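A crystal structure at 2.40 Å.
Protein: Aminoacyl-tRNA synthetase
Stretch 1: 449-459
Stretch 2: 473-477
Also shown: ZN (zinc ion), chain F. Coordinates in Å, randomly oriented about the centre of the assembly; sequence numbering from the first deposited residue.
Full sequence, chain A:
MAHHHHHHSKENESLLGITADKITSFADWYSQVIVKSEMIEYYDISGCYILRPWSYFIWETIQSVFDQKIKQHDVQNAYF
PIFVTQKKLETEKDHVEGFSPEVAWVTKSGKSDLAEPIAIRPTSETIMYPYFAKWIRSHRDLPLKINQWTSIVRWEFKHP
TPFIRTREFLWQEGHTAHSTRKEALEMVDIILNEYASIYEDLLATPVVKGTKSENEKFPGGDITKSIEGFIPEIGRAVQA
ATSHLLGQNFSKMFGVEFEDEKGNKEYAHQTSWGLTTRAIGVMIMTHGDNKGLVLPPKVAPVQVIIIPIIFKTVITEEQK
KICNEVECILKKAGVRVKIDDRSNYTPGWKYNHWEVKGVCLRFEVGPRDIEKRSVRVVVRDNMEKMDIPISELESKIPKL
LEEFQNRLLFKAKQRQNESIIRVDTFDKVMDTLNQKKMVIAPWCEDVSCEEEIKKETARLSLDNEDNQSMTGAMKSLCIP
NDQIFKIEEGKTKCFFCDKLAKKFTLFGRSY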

# COMPACT_ATOMS: atom_id res chain seq x y z
N CYS A 449 5.54 28.63 -8.35
CA CYS A 449 4.36 28.30 -9.14
C CYS A 449 3.43 27.36 -8.37
O CYS A 449 2.21 27.58 -8.34
CB CYS A 449 4.78 27.67 -10.47
SG CYS A 449 3.43 27.49 -11.66
N GLU A 450 3.99 26.33 -7.74
CA GLU A 450 3.16 25.40 -6.97
C GLU A 450 2.53 26.08 -5.76
O GLU A 450 1.40 25.75 -5.39
CB GLU A 450 3.97 24.19 -6.53
CG GLU A 450 3.13 23.09 -5.90
CD GLU A 450 3.91 21.81 -5.68
OE1 GLU A 450 5.14 21.82 -5.89
OE2 GLU A 450 3.29 20.79 -5.31
N GLU A 451 3.25 27.02 -5.14
CA GLU A 451 2.67 27.75 -4.01
C GLU A 451 1.42 28.51 -4.44
O GLU A 451 0.43 28.55 -3.69
CB GLU A 451 3.71 28.71 -3.43
N GLU A 452 1.44 29.10 -5.63
CA GLU A 452 0.26 29.79 -6.14
C GLU A 452 -0.78 28.83 -6.69
O GLU A 452 -1.98 29.11 -6.62
CB GLU A 452 0.66 30.81 -7.21
CG GLU A 452 1.63 31.88 -6.73
CD GLU A 452 0.99 32.89 -5.80
OE1 GLU A 452 -0.25 32.85 -5.62
OE2 GLU A 452 1.72 33.73 -5.24
N ILE A 453 -0.34 27.69 -7.25
CA ILE A 453 -1.28 26.67 -7.70
C ILE A 453 -2.11 26.16 -6.54
O ILE A 453 -3.34 26.06 -6.62
CB ILE A 453 -0.54 25.53 -8.41
CG1 ILE A 453 -0.04 25.98 -9.79
CG2 ILE A 453 -1.43 24.31 -8.55
CD1 ILE A 453 0.93 25.02 -10.43
N LYS A 454 -1.45 25.84 -5.42
CA LYS A 454 -2.18 25.42 -4.23
C LYS A 454 -3.08 26.54 -3.72
O LYS A 454 -4.20 26.28 -3.26
CB LYS A 454 -1.20 25.01 -3.13
CG LYS A 454 -0.31 23.82 -3.48
CD LYS A 454 0.66 23.52 -2.34
CE LYS A 454 1.61 22.40 -2.68
NZ LYS A 454 2.54 22.09 -1.56
N LYS A 455 -2.62 27.79 -3.81
CA LYS A 455 -3.40 28.91 -3.30
C LYS A 455 -4.62 29.18 -4.18
O LYS A 455 -5.73 29.38 -3.67
CB LYS A 455 -2.53 30.16 -3.19
N GLU A 456 -4.43 29.18 -5.50
CA GLU A 456 -5.53 29.49 -6.41
C GLU A 456 -6.56 28.37 -6.43
O GLU A 456 -7.76 28.62 -6.52
CB GLU A 456 -5.00 29.77 -7.81
N THR A 457 -6.10 27.11 -6.37
CA THR A 457 -7.04 25.99 -6.39
C THR A 457 -7.78 25.85 -5.06
O THR A 457 -8.93 25.40 -5.04
CB THR A 457 -6.32 24.69 -6.73
OG1 THR A 457 -5.19 24.52 -5.86
CG2 THR A 457 -5.84 24.72 -8.18
N ALA A 458 -7.14 26.22 -3.95
CA ALA A 458 -7.84 26.24 -2.67
C ALA A 458 -8.96 27.27 -2.66
O ALA A 458 -9.98 27.08 -2.01
CB ALA A 458 -6.86 26.50 -1.53
N ARG A 459 -8.77 28.37 -3.39
CA ARG A 459 -9.82 29.37 -3.56
C ARG A 459 -11.01 28.82 -4.34
O ARG A 459 -12.09 29.41 -4.29
CB ARG A 459 -9.27 30.60 -4.27
CG ARG A 459 -9.52 31.92 -3.56
CD ARG A 459 -8.90 33.07 -4.34
NE ARG A 459 -9.61 33.33 -5.59
CZ ARG A 459 -9.15 34.11 -6.56
NH1 ARG A 459 -7.96 34.70 -6.44
NH2 ARG A 459 -9.87 34.30 -7.66
ZN ZN F . 4.65 27.45 -13.65
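Stretch 2 (473-477) AMKSL

Stretch 1 is largely helical, in a helix that begins earlier in the chain and is held by regular i to i+4 backbone hydrogen bonds, among them Lys 454 N to Glu 450 O (2.9 Å). Stretch 2 approaches it with Met 474 through Ser 476 extended, Met 474 at phi/psi -101/139 and Lys 475 at -138/160, and residues 475-477 belong to a strand that continues beyond Leu 477. The N-to-C directions of helix and strand make an angle of 115°, so the strand crosses the helix obliquely, with 8.4 Å between the axes at closest approach. The CA atoms come nearest at the start of stretch 2, 3.8 Å apart for Ala 458 and Ala 473. From there the order of contacts runs backward along the helix: Met 474 meets Thr 457, and Ser 476 meets Glu 450.

Hydrogen bonds join the two stretches at two places. Thr 457 OG1 accepts a nearly linear hydrogen bond from Met 474 N (2.8 Å, 169°) while donating to Ile 453 O within its own helix (2.5 Å). Nearly two turns earlier, the CA-to-CB bond of Glu 450 points toward the strand, and its side chain, chi1 and chi2 both t, reaches Ser 476. Glu 450 OE2 accepts hydrogen bonds from both Ser 476 N (3.1 Å) and Ser 476 OG, the latter very short at 2.5 Å.

Between these two places the contacts are mixed. Met 474 CE rests 3.7 Å from Ile 453 CG2, and Met 474 O lies 3.4 Å from Lys 454 CA in a CA-H...O contact. The extended Lys 454 side chain brings its CE within 3.6 Å of Lys 475 CB, whereas the end of Lys 475 leads away from the helix. The CA-to-CB bond of Leu 477 points away, and the residue does not touch stretch 1. At the start of stretch 1, outside the contact, Cys 449 SG binds the zinc ion at 2.3 Å.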

# COMPACT_ATOMS: atom_id res chain seq x y z
N ALA A 473 -7.57 22.28 -2.21
CA ALA A 473 -6.31 22.71 -2.80
C ALA A 473 -5.69 21.60 -3.63
O ALA A 473 -5.68 20.44 -3.23
N MET A 474 -5.17 21.97 -4.80
CA MET A 474 -4.49 21.03 -5.69
C MET A 474 -2.99 21.18 -5.55
O MET A 474 -2.47 22.29 -5.45
CB MET A 474 -4.91 21.25 -7.14
CG MET A 474 -4.38 20.20 -8.10
SD MET A 474 -4.78 20.54 -9.83
CE MET A 474 -3.77 21.99 -10.13
N LYS A 475 -2.29 20.05 -5.53
CA LYS A 475 -0.84 20.04 -5.40
C LYS A 475 -0.25 19.02 -6.36
O LYS A 475 -0.93 18.11 -6.83
CB LYS A 475 -0.40 19.73 -3.97
CG LYS A 475 -0.54 18.28 -3.57
CD LYS A 475 0.01 18.03 -2.18
CE LYS A 475 0.10 16.55 -1.86
NZ LYS A 475 0.62 16.30 -0.49
N SER A 476 1.04 19.19 -6.65
CA SER A 476 1.75 18.23 -7.49
C SER A 476 1.87 16.90 -6.76
O SER A 476 2.35 16.84 -5.63
CB SER A 476 3.13 18.76 -7.85
OG SER A 476 3.96 18.85 -6.71
N LEU A 477 1.41 15.83 -7.41
CA LEU A 477 1.53 14.50 -6.83
C LEU A 477 2.92 13.93 -7.06
O LEU A 477 3.60 13.51 -6.11
CB LEU A 477 0.45 13.58 -7.40
CG LEU A 477 -0.96 14.15 -7.25
CD1 LEU A 477 -1.98 13.27 -7.95
CD2 LEU A 477 -1.31 14.34 -5.78